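Hydroquinone dioxygenase large subunit (Pseudomonas sp., PDB 4ZXA) probably serves as the metal-binding catalytic subunit of a two-subunit, Fe2+-dependent cupin dioxygenase that cleaves the aromatic ring of hydroquinone. Local coordinates at residues His256-Glu262 / Met297-His303; Ala240-Thr246 / Leu313-Ala319; Gly77-Gly81 / Thr91-Tyr95; Val261-Met267 / Arg290-Ala296. All coordinates share one frame. Residue numbers count along the deposited sequence, not the author numbering.

Interaction 1 (His256-Glu262 / Met297-His303); sequences HGNDRVE and MPADIRH. With CD (cadmium ion), chain I; H8N (4-hydroxybenzonitrile), chain J.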
# COMPACT_ATOMS: atom_id res chain seq x y z
N HIS E 256 11.10 -3.13 -8.74
CA HIS E 256 12.34 -3.77 -9.15
C HIS E 256 13.42 -2.77 -9.51
O HIS E 256 13.18 -1.85 -10.28
CB HIS E 256 12.08 -4.67 -10.36
CG HIS E 256 13.27 -5.49 -10.74
ND1 HIS E 256 13.56 -5.80 -12.05
CD2 HIS E 256 14.25 -6.04 -10.00
CE1 HIS E 256 14.67 -6.51 -12.10
NE2 HIS E 256 15.11 -6.68 -10.86
N GLY E 257 14.60 -2.95 -8.92
CA GLY E 257 15.77 -2.18 -9.31
C GLY E 257 16.62 -3.01 -10.27
O GLY E 257 17.11 -4.08 -9.89
N ASN E 258 16.78 -2.53 -11.50
CA ASN E 258 17.43 -3.29 -12.57
C ASN E 258 18.96 -3.44 -12.45
O ASN E 258 19.61 -2.62 -11.82
CB ASN E 258 17.08 -2.66 -13.92
CG ASN E 258 15.71 -3.07 -14.44
OD1 ASN E 258 14.86 -3.56 -13.69
ND2 ASN E 258 15.48 -2.85 -15.73
N ASP E 259 19.53 -4.48 -13.06
CA ASP E 259 20.99 -4.54 -13.23
C ASP E 259 21.40 -5.00 -14.63
O ASP E 259 22.57 -5.34 -14.87
CB ASP E 259 21.63 -5.43 -12.16
CG ASP E 259 21.40 -6.90 -12.43
OD1 ASP E 259 20.47 -7.24 -13.20
OD2 ASP E 259 22.16 -7.72 -11.87
N ARG E 260 20.43 -5.06 -15.53
CA ARG E 260 20.64 -5.34 -16.94
C ARG E 260 19.49 -4.66 -17.66
O ARG E 260 18.52 -4.29 -17.03
CB ARG E 260 20.61 -6.85 -17.20
CG ARG E 260 19.35 -7.54 -16.69
CD ARG E 260 19.58 -9.04 -16.48
NE ARG E 260 20.60 -9.23 -15.45
CZ ARG E 260 21.35 -10.32 -15.31
NH1 ARG E 260 21.19 -11.35 -16.13
NH2 ARG E 260 22.26 -10.38 -14.33
N VAL E 261 19.59 -4.49 -18.97
CA VAL E 261 18.48 -3.95 -19.74
C VAL E 261 17.41 -5.05 -19.84
O VAL E 261 17.74 -6.22 -20.04
CB VAL E 261 18.94 -3.53 -21.15
CG1 VAL E 261 17.74 -3.24 -22.05
CG2 VAL E 261 19.87 -2.32 -21.09
N GLU E 262 16.14 -4.67 -19.69
CA GLU E 262 15.03 -5.59 -19.91
C GLU E 262 14.21 -5.14 -21.10
O GLU E 262 14.15 -3.94 -21.37
CB GLU E 262 14.11 -5.64 -18.70
CG GLU E 262 14.74 -6.21 -17.47
CD GLU E 262 14.00 -5.83 -16.21
OE1 GLU E 262 13.23 -4.84 -16.26
OE2 GLU E 262 14.18 -6.51 -15.18
N MET E 297 13.63 -1.43 -20.80
CA MET E 297 13.83 -0.86 -19.47
C MET E 297 15.33 -0.87 -19.12
O MET E 297 15.94 -1.93 -19.00
CB MET E 297 12.98 -1.63 -18.44
CG MET E 297 11.46 -1.50 -18.66
SD MET E 297 10.83 0.12 -18.16
CE MET E 297 9.13 0.05 -18.76
N PRO E 298 15.92 0.32 -18.99
CA PRO E 298 17.38 0.44 -18.83
C PRO E 298 17.91 -0.19 -17.55
O PRO E 298 17.17 -0.46 -16.59
CB PRO E 298 17.61 1.96 -18.80
CG PRO E 298 16.34 2.57 -19.33
CD PRO E 298 15.25 1.62 -18.96
N ALA E 299 19.22 -0.39 -17.53
CA ALA E 299 19.86 -1.09 -16.43
C ALA E 299 20.04 -0.22 -15.19
O ALA E 299 20.45 -0.71 -14.14
CB ALA E 299 21.20 -1.62 -16.88
N ASP E 300 19.72 1.08 -15.30
CA ASP E 300 20.00 2.01 -14.20
C ASP E 300 18.75 2.63 -13.58
O ASP E 300 18.81 3.68 -12.94
CB ASP E 300 20.96 3.12 -14.66
CG ASP E 300 20.42 3.94 -15.83
OD1 ASP E 300 19.44 3.50 -16.49
OD2 ASP E 300 20.99 5.02 -16.11
N ILE E 301 17.60 1.99 -13.77
CA ILE E 301 16.37 2.50 -13.19
C ILE E 301 15.73 1.44 -12.31
O ILE E 301 16.16 0.29 -12.29
CB ILE E 301 15.36 3.02 -14.29
CG1 ILE E 301 15.11 1.97 -15.38
CG2 ILE E 301 15.86 4.31 -14.93
CD1 ILE E 301 14.18 0.85 -14.97
N ARG E 302 14.72 1.85 -11.58
CA ARG E 302 13.83 0.91 -10.89
C ARG E 302 12.42 1.25 -11.35
O ARG E 302 12.15 2.36 -11.82
CB ARG E 302 13.94 1.10 -9.38
CG ARG E 302 13.46 2.46 -8.94
CD ARG E 302 13.78 2.71 -7.49
NE ARG E 302 12.61 3.24 -6.80
CZ ARG E 302 12.64 3.75 -5.57
NH1 ARG E 302 13.79 3.83 -4.90
NH2 ARG E 302 11.52 4.20 -5.01
N HIS E 303 11.50 0.30 -11.23
CA HIS E 303 10.18 0.48 -11.80
C HIS E 303 9.15 -0.46 -11.18
O HIS E 303 9.52 -1.41 -10.50
CB HIS E 303 10.24 0.30 -13.32
CG HIS E 303 10.78 -1.04 -13.74
ND1 HIS E 303 11.00 -1.36 -15.05
CD2 HIS E 303 11.13 -2.12 -13.01
CE1 HIS E 303 11.47 -2.60 -15.12
NE2 HIS E 303 11.55 -3.08 -13.90
CD CD I . 12.90 -4.83 -13.88
NAA H8N J . 11.15 -6.36 -13.66
CAC H8N J . 10.22 -7.02 -13.79
CAI H8N J . 9.01 -7.86 -14.00
CAF H8N J . 8.10 -7.47 -14.97
CAD H8N J . 6.95 -8.22 -15.20
CAH H8N J . 6.76 -9.36 -14.43
OAB H8N J . 5.63 -10.10 -14.64
CAE H8N J . 7.67 -9.75 -13.46
CAG H8N J . 8.81 -9.00 -13.24
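Four side chains converge on the cadmium ion: H256 ND1 at 2.2 Å from CD, N258 OD1 at 2.3 Å, H303 NE2 at 2.2 Å, and E262 bidentate, with OE1 at 2.4 Å and OE2 at 2.5 Å from CD. The nitrile NAA of 4-hydroxybenzonitrile adds a sixth donor atom at 2.3 Å from the metal. A site built from two histidines, an asparagine and a glutamate inside a β-barrel is in keeping with the cupin fold; the native Fe2+-dependent enzyme probably holds iron here. Backbone pairing fixes the ligands at both ends: H256 N to H303 O and H303 N to H256 O (both 2.9 Å) at one, E262 N to M297 O (2.8 Å) and M297 N to E262 O (2.6 Å) at the other. Between these, pairing gives way to a loop and a type I turn (P298-I301), tied by N258, whose N donates to I301 O (3.0 Å) and whose ND2 donates to P298 O (3.1 Å). Apolar side-chain contact between the segments is slight, V261 CG2 lying 4.5 Å from A299 CB. Y80 O holds H256 NE2, helix 323-329 covers R260 and A299, and strand 270-277 lies against M297, I301 and H303.

Interaction 2 (Ala240-Thr246 / Leu313-Ala319); sequences ASLFCPT and LMVWENA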
# COMPACT_ATOMS: atom_id res chain seq x y z
N ALA E 240 20.52 -18.25 -25.62
CA ALA E 240 20.40 -17.44 -24.41
C ALA E 240 19.12 -16.59 -24.38
O ALA E 240 18.72 -16.11 -23.32
CB ALA E 240 21.64 -16.55 -24.21
N SER E 241 18.51 -16.40 -25.55
CA SER E 241 17.29 -15.61 -25.68
C SER E 241 16.07 -16.41 -25.22
O SER E 241 15.78 -17.49 -25.74
CB SER E 241 17.10 -15.20 -27.14
OG SER E 241 15.83 -14.61 -27.33
N LEU E 242 15.36 -15.88 -24.22
CA LEU E 242 14.16 -16.54 -23.70
C LEU E 242 12.92 -15.64 -23.81
O LEU E 242 12.91 -14.48 -23.36
CB LEU E 242 14.34 -16.97 -22.25
CG LEU E 242 15.60 -17.71 -21.81
CD1 LEU E 242 15.62 -17.87 -20.29
CD2 LEU E 242 15.74 -19.05 -22.49
N PHE E 243 11.86 -16.18 -24.41
CA PHE E 243 10.56 -15.52 -24.34
C PHE E 243 9.85 -15.97 -23.05
O PHE E 243 9.60 -17.16 -22.86
CB PHE E 243 9.74 -15.83 -25.59
CG PHE E 243 9.93 -14.84 -26.70
CD1 PHE E 243 10.96 -13.91 -26.65
CD2 PHE E 243 9.07 -14.82 -27.79
CE1 PHE E 243 11.13 -12.98 -27.68
CE2 PHE E 243 9.24 -13.89 -28.81
CZ PHE E 243 10.27 -12.97 -28.76
N CYS E 244 9.55 -15.02 -22.17
CA CYS E 244 8.95 -15.36 -20.87
C CYS E 244 7.67 -14.59 -20.61
O CYS E 244 7.65 -13.69 -19.78
CB CYS E 244 9.93 -15.06 -19.74
SG CYS E 244 11.64 -15.58 -20.06
N PRO E 245 6.58 -14.94 -21.33
CA PRO E 245 5.31 -14.22 -21.21
C PRO E 245 4.73 -14.43 -19.83
O PRO E 245 5.09 -15.40 -19.15
CB PRO E 245 4.41 -14.91 -22.23
CG PRO E 245 5.33 -15.81 -23.04
CD PRO E 245 6.47 -16.14 -22.17
N THR E 246 3.82 -13.55 -19.43
CA THR E 246 3.16 -13.65 -18.13
C THR E 246 1.89 -12.79 -18.17
O THR E 246 1.81 -11.85 -18.96
CB THR E 246 4.09 -13.17 -17.00
OG1 THR E 246 3.39 -13.14 -15.76
CG2 THR E 246 4.63 -11.78 -17.30
N LEU E 313 1.62 -9.94 -21.20
CA LEU E 313 2.89 -9.24 -21.36
C LEU E 313 4.00 -10.22 -21.72
O LEU E 313 4.15 -11.27 -21.10
CB LEU E 313 3.28 -8.48 -20.09
CG LEU E 313 4.72 -7.91 -20.05
CD1 LEU E 313 4.91 -6.82 -21.10
CD2 LEU E 313 5.05 -7.36 -18.69
N MET E 314 4.77 -9.87 -22.74
CA MET E 314 5.93 -10.68 -23.06
C MET E 314 7.18 -10.06 -22.46
O MET E 314 7.55 -8.93 -22.82
CB MET E 314 6.08 -10.82 -24.57
CG MET E 314 7.40 -11.46 -24.97
SD MET E 314 7.43 -13.21 -24.59
CE MET E 314 6.32 -13.88 -25.82
N VAL E 315 7.83 -10.79 -21.55
CA VAL E 315 9.13 -10.38 -21.01
C VAL E 315 10.23 -11.15 -21.75
O VAL E 315 10.27 -12.38 -21.74
CB VAL E 315 9.26 -10.62 -19.48
CG1 VAL E 315 10.61 -10.11 -18.97
CG2 VAL E 315 8.10 -9.96 -18.73
N TRP E 316 11.11 -10.42 -22.41
CA TRP E 316 12.14 -11.06 -23.21
C TRP E 316 13.48 -11.04 -22.45
O TRP E 316 14.09 -9.99 -22.26
CB TRP E 316 12.25 -10.37 -24.56
CG TRP E 316 13.36 -10.85 -25.44
CD1 TRP E 316 13.78 -12.15 -25.62
CD2 TRP E 316 14.19 -10.04 -26.27
NE1 TRP E 316 14.82 -12.18 -26.53
CE2 TRP E 316 15.10 -10.90 -26.93
CE3 TRP E 316 14.27 -8.66 -26.51
CZ2 TRP E 316 16.06 -10.43 -27.82
CZ3 TRP E 316 15.23 -8.19 -27.39
CH2 TRP E 316 16.11 -9.08 -28.04
N GLU E 317 13.92 -12.21 -22.01
CA GLU E 317 15.08 -12.29 -21.16
C GLU E 317 16.31 -12.77 -21.91
O GLU E 317 16.21 -13.41 -22.96
CB GLU E 317 14.80 -13.20 -19.96
CG GLU E 317 13.86 -12.58 -18.93
CD GLU E 317 13.64 -13.50 -17.74
OE1 GLU E 317 14.35 -14.52 -17.64
OE2 GLU E 317 12.74 -13.20 -16.92
N ASN E 318 17.47 -12.48 -21.33
CA ASN E 318 18.75 -12.88 -21.88
C ASN E 318 19.55 -13.61 -20.80
O ASN E 318 20.06 -12.99 -19.88
CB ASN E 318 19.51 -11.66 -22.38
CG ASN E 318 20.87 -12.02 -22.99
OD1 ASN E 318 21.27 -13.19 -22.99
ND2 ASN E 318 21.57 -11.03 -23.52
N ALA E 319 19.66 -14.92 -20.93
CA ALA E 319 20.22 -15.75 -19.88
C ALA E 319 21.75 -15.95 -19.98
O ALA E 319 22.30 -16.92 -19.46
CB ALA E 319 19.52 -17.10 -19.87
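Nearly every backbone donor and acceptor facing across this antiparallel pair is used. L242 and E317 form a hydrogen-bonded pair, with L242 N to E317 O at 2.9 Å and E317 N to L242 O at 2.8 Å; T246 and L313 form another, with T246 N to L313 O at 2.8 Å and L313 N to T246 O at 2.9 Å. Beyond the strand ends A319 N reaches A240 O at 2.8 Å. C244 N to V315 O is 2.8 Å, but the return bond from V315 N to C244 O is weak at 3.4 Å. On the face of S241, F243 and W316, the indole NE1 donates to S241 OG (2.8 Å), which also bonds Q151 of the small subunit. N318 bonds N58 of the small subunit through ND2 and T320 through OD1. The edge of F243 meets the W316 face in an offset edge-to-face stack, and M314 SD makes a Met-aromatic contact 4.2 Å from the F243 ring centroid. On the other face T246 borders the ligand pocket, its OG1 bonded to N231 and E248. In the cupin sheet strand 310-318 runs between 241-249 and 262-266, while helix 219-224 packs on P245.

Interaction 3 (Gly77-Gly81 / Thr91-Tyr95); sequences GFFYG and TRNYY. With H8N (4-hydroxybenzonitrile), chain J.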
# COMPACT_ATOMS: atom_id res chain seq x y z
N GLY E 77 13.62 -17.13 -7.72
CA GLY E 77 14.97 -17.44 -7.29
C GLY E 77 15.75 -16.17 -7.02
O GLY E 77 16.96 -16.11 -7.24
N PHE E 78 15.04 -15.16 -6.52
CA PHE E 78 15.62 -13.86 -6.18
C PHE E 78 15.95 -13.01 -7.40
O PHE E 78 16.55 -11.94 -7.27
CB PHE E 78 16.79 -14.01 -5.21
CG PHE E 78 16.39 -14.65 -3.91
CD1 PHE E 78 15.70 -13.91 -2.95
CD2 PHE E 78 16.64 -15.99 -3.67
CE1 PHE E 78 15.29 -14.50 -1.74
CE2 PHE E 78 16.25 -16.59 -2.48
CZ PHE E 78 15.56 -15.84 -1.51
N PHE E 79 15.53 -13.47 -8.57
CA PHE E 79 15.52 -12.63 -9.76
C PHE E 79 16.92 -12.08 -10.05
O PHE E 79 17.91 -12.80 -9.93
CB PHE E 79 14.53 -11.48 -9.55
CG PHE E 79 13.90 -10.97 -10.82
CD1 PHE E 79 13.95 -11.73 -11.98
CD2 PHE E 79 13.29 -9.73 -10.86
CE1 PHE E 79 13.37 -11.25 -13.17
CE2 PHE E 79 12.72 -9.25 -12.04
CZ PHE E 79 12.76 -10.00 -13.19
N TYR E 80 16.99 -10.81 -10.43
CA TYR E 80 18.25 -10.12 -10.70
C TYR E 80 18.16 -8.79 -10.00
O TYR E 80 17.06 -8.32 -9.75
CB TYR E 80 18.43 -9.86 -12.21
CG TYR E 80 18.31 -11.09 -13.02
CD1 TYR E 80 19.39 -11.94 -13.18
CD2 TYR E 80 17.09 -11.46 -13.57
CE1 TYR E 80 19.27 -13.10 -13.91
CE2 TYR E 80 16.96 -12.63 -14.30
CZ TYR E 80 18.06 -13.45 -14.47
OH TYR E 80 17.93 -14.61 -15.20
N GLY E 81 19.28 -8.15 -9.73
CA GLY E 81 19.24 -6.83 -9.14
C GLY E 81 18.47 -6.77 -7.82
O GLY E 81 18.54 -7.71 -7.01
N THR E 91 15.84 -7.52 -1.29
CA THR E 91 16.96 -8.41 -1.51
C THR E 91 17.70 -8.03 -2.77
O THR E 91 17.13 -7.43 -3.69
CB THR E 91 16.51 -9.87 -1.58
OG1 THR E 91 15.43 -9.99 -2.49
CG2 THR E 91 16.04 -10.34 -0.23
N ARG E 92 18.98 -8.36 -2.82
CA ARG E 92 19.77 -8.10 -4.00
C ARG E 92 20.37 -9.44 -4.30
O ARG E 92 21.02 -10.02 -3.45
CB ARG E 92 20.88 -7.08 -3.68
CG ARG E 92 21.31 -6.23 -4.87
CD ARG E 92 21.93 -7.04 -6.01
NE ARG E 92 22.63 -6.16 -6.95
CZ ARG E 92 23.19 -6.55 -8.10
NH1 ARG E 92 23.12 -7.81 -8.48
NH2 ARG E 92 23.81 -5.66 -8.86
N ASN E 93 20.09 -9.97 -5.48
CA ASN E 93 20.65 -11.26 -5.83
C ASN E 93 22.08 -11.05 -6.31
O ASN E 93 22.32 -10.25 -7.22
CB ASN E 93 19.82 -11.97 -6.90
CG ASN E 93 20.09 -13.47 -6.95
OD1 ASN E 93 21.02 -13.96 -6.31
ND2 ASN E 93 19.27 -14.21 -7.71
N TYR E 94 22.99 -11.79 -5.68
CA TYR E 94 24.39 -11.81 -6.05
C TYR E 94 24.77 -13.15 -6.68
O TYR E 94 25.94 -13.49 -6.78
CB TYR E 94 25.28 -11.39 -4.89
CG TYR E 94 25.25 -9.90 -4.68
CD1 TYR E 94 25.67 -9.04 -5.68
CD2 TYR E 94 24.75 -9.35 -3.51
CE1 TYR E 94 25.63 -7.68 -5.51
CE2 TYR E 94 24.70 -7.98 -3.34
CZ TYR E 94 25.14 -7.16 -4.34
OH TYR E 94 25.10 -5.80 -4.18
N TYR E 95 23.76 -13.88 -7.14
CA TYR E 95 23.97 -15.13 -7.87
C TYR E 95 24.80 -16.24 -7.21
O TYR E 95 25.76 -16.73 -7.77
CB TYR E 95 24.47 -14.79 -9.27
CG TYR E 95 23.79 -13.55 -9.79
CD1 TYR E 95 22.40 -13.50 -9.90
CD2 TYR E 95 24.51 -12.42 -10.12
CE1 TYR E 95 21.77 -12.37 -10.35
CE2 TYR E 95 23.88 -11.28 -10.57
CZ TYR E 95 22.51 -11.27 -10.69
OH TYR E 95 21.87 -10.14 -11.14
NAA H8N J . 11.15 -6.36 -13.66
CAC H8N J . 10.22 -7.02 -13.79
CAI H8N J . 9.01 -7.86 -14.00
CAF H8N J . 8.10 -7.47 -14.97
CAD H8N J . 6.95 -8.22 -15.20
CAH H8N J . 6.76 -9.36 -14.43
OAB H8N J . 5.63 -10.10 -14.64
CAE H8N J . 7.67 -9.75 -13.46
CAG H8N J . 8.81 -9.00 -13.24
O HOH W 1 16.83 -10.22 -5.07
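A loop meets the end of a β-strand here, and the strand end carries an Asx turn at N93, whose side-chain amide and backbone N anchor the loop. Residues 77-81 connect helix 63-75 to strand 82-84, and 91-95 ends strand 89-93, within the N-terminal family region of the large subunit. G77 takes a positive phi of 63° in the Schellman motif that terminates the helix, and the chain then winds through two phenylalanines before joining the sheet. N93 pins that winding loop: its ND2 donates to F79 O at 3.0 Å, while its backbone N donates to G81 O at 3.1 Å. The carbonyl of G81 also receives a CA-H...O contact from R92 CA at 3.3 Å. A water molecule adds a bridge, donating to F78 O (2.8 Å) and to T91 OG1 (2.9 Å), and T91 OG1 is further bonded to D73 of the preceding helix. The two loop phenylalanines have different surroundings. F78 packs against helix 122-136, whereas F79 lines the ligand pocket, with CE2 3.7 Å from the nitrile NAA of the bound 4-hydroxybenzonitrile and its ring against that of H256. Y80 and Y95 touch through CD1 and CE1 at 3.7 Å, and the hydroxyl of Y95 is hydrogen-bonded to D259. The Asx turn itself is closed by N93 OD1, which accepts from Y95 N at 2.9 Å.

Interaction 4 (Val261-Met267 / Arg290-Ala296); sequences VEWFIQM and RAGDVCA. With CD (cadmium ion), chain I; H8N (4-hydroxybenzonitrile), chain J.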
# COMPACT_ATOMS: atom_id res chain seq x y z
N VAL E 261 19.59 -4.49 -18.97
CA VAL E 261 18.48 -3.95 -19.74
C VAL E 261 17.41 -5.05 -19.84
O VAL E 261 17.74 -6.22 -20.04
CB VAL E 261 18.94 -3.53 -21.15
CG1 VAL E 261 17.74 -3.24 -22.05
CG2 VAL E 261 19.87 -2.32 -21.09
N GLU E 262 16.14 -4.67 -19.69
CA GLU E 262 15.03 -5.59 -19.91
C GLU E 262 14.21 -5.14 -21.10
O GLU E 262 14.15 -3.94 -21.37
CB GLU E 262 14.11 -5.64 -18.70
CG GLU E 262 14.74 -6.21 -17.47
CD GLU E 262 14.00 -5.83 -16.21
OE1 GLU E 262 13.23 -4.84 -16.26
OE2 GLU E 262 14.18 -6.51 -15.18
N TRP E 263 13.57 -6.09 -21.78
CA TRP E 263 12.65 -5.77 -22.87
C TRP E 263 11.22 -6.25 -22.59
O TRP E 263 10.99 -7.40 -22.24
CB TRP E 263 13.15 -6.34 -24.20
CG TRP E 263 14.41 -5.68 -24.69
CD1 TRP E 263 15.69 -5.99 -24.31
CD2 TRP E 263 14.52 -4.61 -25.64
NE1 TRP E 263 16.59 -5.18 -24.98
CE2 TRP E 263 15.90 -4.32 -25.79
CE3 TRP E 263 13.60 -3.88 -26.39
CZ2 TRP E 263 16.36 -3.33 -26.66
CZ3 TRP E 263 14.06 -2.90 -27.23
CH2 TRP E 263 15.42 -2.63 -27.37
N PHE E 264 10.27 -5.33 -22.74
CA PHE E 264 8.86 -5.63 -22.57
C PHE E 264 8.13 -5.46 -23.93
O PHE E 264 8.25 -4.42 -24.57
CB PHE E 264 8.24 -4.66 -21.56
CG PHE E 264 8.73 -4.83 -20.14
CD1 PHE E 264 9.41 -5.98 -19.74
CD2 PHE E 264 8.49 -3.85 -19.18
CE1 PHE E 264 9.86 -6.13 -18.42
CE2 PHE E 264 8.92 -4.00 -17.86
CZ PHE E 264 9.61 -5.15 -17.49
N ILE E 265 7.41 -6.49 -24.37
CA ILE E 265 6.49 -6.35 -25.52
C ILE E 265 5.06 -6.58 -25.05
O ILE E 265 4.69 -7.71 -24.72
CB ILE E 265 6.72 -7.42 -26.58
CG1 ILE E 265 8.21 -7.64 -26.85
CG2 ILE E 265 5.94 -7.05 -27.85
CD1 ILE E 265 8.80 -6.74 -27.87
N GLN E 266 4.26 -5.52 -25.03
CA GLN E 266 2.90 -5.62 -24.51
C GLN E 266 1.97 -6.28 -25.54
O GLN E 266 1.78 -5.76 -26.64
CB GLN E 266 2.38 -4.24 -24.06
CG GLN E 266 1.05 -4.26 -23.32
CD GLN E 266 1.17 -4.91 -21.95
OE1 GLN E 266 2.19 -4.77 -21.29
NE2 GLN E 266 0.13 -5.63 -21.53
N MET E 267 1.40 -7.43 -25.20
CA MET E 267 0.66 -8.20 -26.21
C MET E 267 -0.84 -7.94 -26.20
O MET E 267 -1.48 -7.94 -27.26
CB MET E 267 0.96 -9.70 -26.12
CG MET E 267 2.35 -10.05 -26.61
SD MET E 267 2.70 -11.82 -26.64
CE MET E 267 2.22 -12.29 -24.99
N ARG E 290 0.71 -0.09 -24.50
CA ARG E 290 -0.50 -0.59 -25.12
C ARG E 290 -0.19 -1.76 -26.04
O ARG E 290 0.97 -2.03 -26.35
CB ARG E 290 -1.18 0.53 -25.91
CG ARG E 290 -1.42 1.79 -25.08
CD ARG E 290 -2.39 2.75 -25.76
NE ARG E 290 -2.84 3.74 -24.80
CZ ARG E 290 -2.64 5.05 -24.90
NH1 ARG E 290 -1.99 5.56 -25.94
NH2 ARG E 290 -3.08 5.85 -23.94
N ALA E 291 -1.23 -2.45 -26.47
CA ALA E 291 -1.07 -3.64 -27.29
C ALA E 291 -0.14 -3.38 -28.47
O ALA E 291 -0.36 -2.44 -29.26
CB ALA E 291 -2.44 -4.14 -27.78
N GLY E 292 0.90 -4.20 -28.58
CA GLY E 292 1.90 -4.02 -29.62
C GLY E 292 3.12 -3.19 -29.25
O GLY E 292 4.10 -3.18 -29.98
N ASP E 293 3.09 -2.49 -28.12
CA ASP E 293 4.26 -1.71 -27.71
C ASP E 293 5.50 -2.54 -27.32
O ASP E 293 5.39 -3.64 -26.75
CB ASP E 293 3.90 -0.74 -26.59
CG ASP E 293 2.95 0.36 -27.05
OD1 ASP E 293 2.81 0.56 -28.28
OD2 ASP E 293 2.36 1.03 -26.18
N VAL E 294 6.66 -1.99 -27.66
CA VAL E 294 7.97 -2.56 -27.36
C VAL E 294 8.81 -1.53 -26.60
O VAL E 294 8.98 -0.39 -27.04
CB VAL E 294 8.73 -2.91 -28.64
CG1 VAL E 294 10.12 -3.40 -28.27
CG2 VAL E 294 7.98 -3.94 -29.42
N CYS E 295 9.33 -1.93 -25.45
CA CYS E 295 10.05 -1.00 -24.61
C CYS E 295 11.26 -1.68 -23.97
O CYS E 295 11.19 -2.83 -23.53
CB CYS E 295 9.12 -0.44 -23.53
SG CYS E 295 9.85 0.82 -22.44
N ALA E 296 12.37 -0.95 -23.95
CA ALA E 296 13.57 -1.35 -23.23
C ALA E 296 13.58 -0.65 -21.87
O ALA E 296 13.53 0.57 -21.79
CB ALA E 296 14.83 -1.00 -24.03
CD CD I . 12.90 -4.83 -13.88
NAA H8N J . 11.15 -6.36 -13.66
CAC H8N J . 10.22 -7.02 -13.79
CAI H8N J . 9.01 -7.86 -14.00
CAF H8N J . 8.10 -7.47 -14.97
CAD H8N J . 6.95 -8.22 -15.20
CAH H8N J . 6.76 -9.36 -14.43
OAB H8N J . 5.63 -10.10 -14.64
CAE H8N J . 7.67 -9.75 -13.46
CAG H8N J . 8.81 -9.00 -13.24
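A296 CB sits almost exactly over the W263 indole, 3.6 Å from the centroid of its six-membered ring and 4° off the ring normal, a CH-π contact. It belongs to the antiparallel pairing of strands 262-266 and 293-296. F264 and C295 form the hydrogen-bonded pair (F264 N to C295 O 2.8 Å, C295 N to F264 O 2.9 Å), followed by Q266 N to D293 O at 2.8 Å and G292 N to Q266 O at 2.6 Å. The type II turn R290-D293, closed by D293 N to R290 O at 2.8 Å, leads from strand 283-290 into 293-297, and D293 OD2 accepts from R290 N at 2.6 Å. D293 and V294 also pair with a small-subunit strand, extending the sheet. W263, I265, V294 and A296 form an apolar layer, I265 CD1 lying 3.3 Å from V294 CG2, whereas F264 turns to the pocket, CZ 3.7 Å from ligand CAF. One strand thus joins apolar packing to metal and ligand binding through E262 and F264 on its other face.

How the interactions relate
Interactions 1, 2 and 4 are buried contacts of the cupin part, whereas interaction 3 is only partly buried and mostly loop. Interactions 2 and 4 lie in one sheet, where strands 310-318 and 262-266 are neighbours: M314 O and W316 N probably hydrogen-bond I265 N and W263 O. They meet the small subunit more extensively than interaction 1, while no other protein chain touches interaction 3. Interaction 1 shares V261 and E262 with interaction 4 and adds metal coordination to broken strand pairing. Interaction 3 reaches that site through Y80 and Y95, which bond H256 and D259. Regular strand pairing thus dominates 2 and 4, whereas interaction 3 relies on one asparagine, through side chain and backbone, and a single water.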